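Local structure of L-methionine gamma-lyase (Fusobacterium nucleatum subsp. nucleatum, 6LXU) at residues I39-S42 against A43-G47; I277-F280 against L281-P285. The protein is a pyridoxal-phosphate-dependent lyase of the Cys/Met metabolism family, assembled from four copies of the chain. All coordinates share one frame; numbering follows the deposited sequence.

Interaction 1 (I39-S42 against A43-G47); sequences IFDS and AEQGG
The Phe40 ring lies flat against the backbone of Gly46, whose CA sits 3.6 Å from the ring centroid, a CH-pi contact made over the middle of one face. With no side chain on Gly46, the ring can come down onto the first turn of helix 43-50. This is the tight side of the contact, and Met355 of the second subunit also packs on Phe40. Close by, Ser42 acts as N-cap. Its OG, turned between the backbone N and the carbonyl carbon (chi1 63°), accepts from Gln45 N at 2.9 Å, while Ser42 O takes the first regular helical bond, from Gly46 N at 3.2 Å.

Gln45 reaches back over the start of the helix with its chain extended and CG anti to the backbone N (chi1 -180°). Its OE1 receives Asp41 N at 2.7 Å in an almost straight bond of 175°, the donor tilted from the carbonyl plane. The exposed Asp41 side is looser: its carboxylate is turned well away from the amide plane, and Gln45 NE2 gives Asp41 OD2 a weak bond of 3.3 Å. The same NE2 also binds Glu54, which helps to fix the amide's rotation. Glu44 turns to the second subunit, forming a salt bridge with Lys327 and a hydrogen bond with Asn331 there. The helix start is thus secured within the chain by the Ser42 cap and the bond from Gln45 to the preceding loop, leaving the acidic Glu44 side chain to serve the subunit interface.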
loop_
_atom_site.group_PDB
_atom_site.type_symbol
_atom_site.label_atom_id
_atom_site.label_comp_id
_atom_site.label_asym_id
_atom_site.label_seq_id
_atom_site.Cartn_x
_atom_site.Cartn_y
_atom_site.Cartn_z
ATOM N N ILE A 39 -6.481 -14.183 -14.972
ATOM C CA ILE A 39 -7.242 -14.433 -16.190
ATOM C C ILE A 39 -6.535 -15.444 -17.077
ATOM O O ILE A 39 -5.310 -15.478 -17.153
ATOM C CB ILE A 39 -7.605 -13.140 -16.943
ATOM C CG1 ILE A 39 -6.406 -12.453 -17.559
ATOM C CG2 ILE A 39 -8.358 -12.185 -16.029
ATOM C CD1 ILE A 39 -6.828 -11.277 -18.415
ATOM N N PHE A 40 -7.331 -16.265 -17.752
ATOM C CA PHE A 40 -6.821 -17.258 -18.690
ATOM C C PHE A 40 -6.989 -16.760 -20.115
ATOM O O PHE A 40 -7.931 -16.058 -20.425
ATOM C CB PHE A 40 -7.569 -18.574 -18.510
ATOM C CG PHE A 40 -7.630 -19.041 -17.088
ATOM C CD1 PHE A 40 -6.459 -19.321 -16.386
ATOM C CD2 PHE A 40 -8.837 -19.189 -16.441
ATOM C CE1 PHE A 40 -6.508 -19.751 -15.076
ATOM C CE2 PHE A 40 -8.883 -19.619 -15.128
ATOM C CZ PHE A 40 -7.714 -19.901 -14.444
ATOM N N ASP A 41 -6.062 -17.185 -20.979
ATOM C CA ASP A 41 -6.095 -16.832 -22.405
ATOM C C ASP A 41 -7.190 -17.596 -23.152
ATOM O O ASP A 41 -7.621 -17.173 -24.222
ATOM C CB ASP A 41 -4.754 -17.152 -23.100
ATOM C CG ASP A 41 -3.563 -16.425 -22.493
ATOM O OD1 ASP A 41 -3.744 -15.299 -21.986
ATOM O OD2 ASP A 41 -2.442 -16.980 -22.548
ATOM N N SER A 42 -7.590 -18.736 -22.598
ATOM C CA SER A 42 -8.566 -19.620 -23.223
ATOM C C SER A 42 -9.144 -20.520 -22.153
ATOM O O SER A 42 -8.571 -20.684 -21.074
ATOM C CB SER A 42 -7.883 -20.488 -24.290
ATOM O OG SER A 42 -6.929 -21.321 -23.680
ATOM N N ALA A 43 -10.264 -21.152 -22.477
ATOM C CA ALA A 43 -10.838 -22.176 -21.605
ATOM C C ALA A 43 -9.827 -23.295 -21.367
ATOM O O ALA A 43 -9.651 -23.764 -20.247
ATOM C CB ALA A 43 -12.117 -22.748 -22.205
ATOM N N GLU A 44 -9.146 -23.695 -22.445
ATOM C CA GLU A 44 -8.169 -24.789 -22.373
ATOM C C GLU A 44 -6.998 -24.468 -21.446
ATOM O O GLU A 44 -6.563 -25.329 -20.692
ATOM C CB GLU A 44 -7.648 -25.167 -23.763
ATOM C CG GLU A 44 -8.688 -25.830 -24.671
ATOM C CD GLU A 44 -9.556 -24.854 -25.466
ATOM O OE1 GLU A 44 -9.486 -23.621 -25.262
ATOM O OE2 GLU A 44 -10.337 -25.320 -26.324
ATOM N N GLN A 45 -6.523 -23.225 -21.466
ATOM C CA GLN A 45 -5.463 -22.828 -20.524
ATOM C C GLN A 45 -5.949 -22.947 -19.075
ATOM O O GLN A 45 -5.245 -23.460 -18.210
ATOM C CB GLN A 45 -4.951 -21.416 -20.797
ATOM C CG GLN A 45 -3.844 -21.005 -19.829
ATOM C CD GLN A 45 -3.308 -19.631 -20.106
ATOM O OE1 GLN A 45 -4.019 -18.641 -19.954
ATOM N NE2 GLN A 45 -2.047 -19.555 -20.510
ATOM N N GLY A 46 -7.177 -22.493 -18.805
ATOM C CA GLY A 46 -7.737 -22.661 -17.462
ATOM C C GLY A 46 -7.758 -24.127 -17.060
ATOM O O GLY A 46 -7.333 -24.490 -15.968
ATOM N N GLY A 47 -8.234 -24.983 -17.967
ATOM C CA GLY A 47 -8.248 -26.427 -17.710
ATOM C C GLY A 47 -6.873 -27.009 -17.424
ATOM O O GLY A 47 -6.711 -27.791 -16.500
#

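Interaction 2 (I277-F280 against L281-P285)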
loop_
_atom_site.group_PDB
_atom_site.type_symbol
_atom_site.label_atom_id
_atom_site.label_comp_id
_atom_site.label_asym_id
_atom_site.label_seq_id
_atom_site.Cartn_x
_atom_site.Cartn_y
_atom_site.Cartn_z
ATOM N N ILE A 277 24.780 -5.462 25.483
ATOM C CA ILE A 277 23.788 -5.233 26.527
ATOM C C ILE A 277 23.794 -6.371 27.553
ATOM O O ILE A 277 23.637 -6.107 28.751
ATOM C CB ILE A 277 22.391 -4.997 25.908
ATOM C CG1 ILE A 277 22.409 -3.686 25.113
ATOM C CG2 ILE A 277 21.297 -4.957 26.962
ATOM C CD1 ILE A 277 21.275 -3.574 24.122
ATOM N N VAL A 278 23.979 -7.606 27.112
ATOM C CA VAL A 278 24.083 -8.735 28.051
ATOM C C VAL A 278 25.222 -8.501 29.045
ATOM O O VAL A 278 25.042 -8.698 30.262
ATOM C CB VAL A 278 24.283 -10.073 27.314
ATOM C CG1 VAL A 278 24.681 -11.205 28.265
ATOM C CG2 VAL A 278 23.018 -10.453 26.568
ATOM N N ASP A 279 26.381 -8.080 28.552
ATOM C CA ASP A 279 27.509 -7.829 29.447
ATOM C C ASP A 279 27.171 -6.737 30.463
ATOM O O ASP A 279 27.467 -6.892 31.667
ATOM C CB ASP A 279 28.754 -7.455 28.652
ATOM C CG ASP A 279 30.020 -7.558 29.485
ATOM O OD1 ASP A 279 30.323 -8.663 29.963
ATOM O OD2 ASP A 279 30.674 -6.529 29.687
ATOM N N PHE A 280 26.546 -5.654 30.003
ATOM C CA PHE A 280 26.106 -4.576 30.882
ATOM C C PHE A 280 25.133 -5.076 31.955
ATOM O O PHE A 280 25.306 -4.811 33.154
ATOM C CB PHE A 280 25.474 -3.455 30.043
ATOM C CG PHE A 280 24.707 -2.459 30.841
ATOM C CD1 PHE A 280 25.373 -1.491 31.586
ATOM C CD2 PHE A 280 23.317 -2.481 30.875
ATOM C CE1 PHE A 280 24.662 -0.560 32.322
ATOM C CE2 PHE A 280 22.613 -1.556 31.618
ATOM C CZ PHE A 280 23.286 -0.602 32.342
ATOM N N LEU A 281 24.099 -5.791 31.542
ATOM C CA LEU A 281 23.096 -6.268 32.492
ATOM C C LEU A 281 23.667 -7.295 33.452
ATOM O O LEU A 281 23.368 -7.259 34.656
ATOM C CB LEU A 281 21.896 -6.875 31.771
ATOM C CG LEU A 281 21.036 -5.909 30.953
ATOM C CD1 LEU A 281 20.075 -6.682 30.065
ATOM C CD2 LEU A 281 20.276 -4.953 31.853
ATOM N N ASN A 282 24.480 -8.204 32.949
ATOM C CA ASN A 282 25.001 -9.278 33.796
ATOM C C ASN A 282 25.968 -8.771 34.861
ATOM O O ASN A 282 26.134 -9.448 35.888
ATOM C CB ASN A 282 25.677 -10.350 32.952
ATOM C CG ASN A 282 25.672 -11.715 33.613
ATOM O OD1 ASN A 282 24.712 -12.089 34.280
ATOM N ND2 ASN A 282 26.728 -12.487 33.371
ATOM N N LYS A 283 26.586 -7.614 34.639
ATOM C CA LYS A 283 27.465 -6.963 35.623
ATOM C C LYS A 283 26.748 -5.906 36.456
ATOM O O LYS A 283 27.377 -5.286 37.323
ATOM C CB LYS A 283 28.669 -6.337 34.907
ATOM C CG LYS A 283 29.591 -7.353 34.262
ATOM C CD LYS A 283 30.671 -6.702 33.412
ATOM C CE LYS A 283 31.668 -7.736 32.903
ATOM N NZ LYS A 283 32.584 -7.174 31.871
ATOM N N HIS A 284 25.453 -5.694 36.235
ATOM C CA HIS A 284 24.762 -4.617 36.917
ATOM C C HIS A 284 24.304 -5.060 38.305
ATOM O O HIS A 284 23.660 -6.087 38.416
ATOM C CB HIS A 284 23.551 -4.129 36.117
ATOM C CG HIS A 284 23.091 -2.775 36.542
ATOM N ND1 HIS A 284 22.375 -2.565 37.701
ATOM C CD2 HIS A 284 23.269 -1.556 35.983
ATOM C CE1 HIS A 284 22.129 -1.274 37.834
ATOM N NE2 HIS A 284 22.652 -0.643 36.797
ATOM N N PRO A 285 24.598 -4.246 39.349
ATOM C CA PRO A 285 24.205 -4.668 40.711
ATOM C C PRO A 285 22.719 -4.879 40.974
ATOM O O PRO A 285 22.380 -5.673 41.858
ATOM C CB PRO A 285 24.767 -3.560 41.611
ATOM C CG PRO A 285 25.827 -2.896 40.810
ATOM C CD PRO A 285 25.415 -3.021 39.372
#
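Phe280, in the last turn of helix 263-282, and His284, just beyond the helix end, point the same way, with their rings in an offset edge-to-face arrangement: the edge of His284 is directed toward the face of Phe280, centroids 5.5 Å apart and planes at 69°. Closest are Phe280 CZ and His284 CD2, 3.8 Å apart. The bond of His284 ND1 to Lys286 N is the main hold on the imidazole's rotation; a weak one from NE2 to Glu392 of helix 384-396 adds a little.

One turn apart, Ile277 and Leu281 run side by side, Ile277 CG2 meeting Leu281 CD1 at 3.8 Å, and both pack on Ile315 of strand 314-319. Asp279 and Lys283 form the polar pair. With CG anti to the backbone N (chi1 -164°), the Asp279 carboxylate meets the extended lysine, whose NZ bonds Asp279 OD2 at 3.0 Å on its syn lone pair and OD1 more weakly. Along the backbone, Leu281 N bonds Ile277 O at 2.8 Å and Asn282 N bonds Val278 O at 2.8 Å, whereas Lys283 N is shared between Asp279 O and, weakly, Phe280 O as the helix ends. Such a terminus is amphipathic: an exposed salt bridge on one part, apolar side chains packed against the neighbouring sheet and helix on another.

How the interactions relate
Interactions 1 and 2 lie on opposite sides of the chain's centre, their own centres 64 Å apart and their nearest atoms about 49 Å apart. Both concern helix ends: residues 39-47 lead from a loop into helix 43-50, while residues 277-285 lead out of helix 263-282. Their surroundings differ. Interaction 1, its centre about 39 Å from the chain centre, lies against two other subunits of the tetramer, mostly the second, whereas interaction 2, its centre about 26 Å from the chain centre, packs within its own chain and meets no other chain of the assembly. Neither includes Lys212, the residue modified by the pyridoxal-phosphate cofactor.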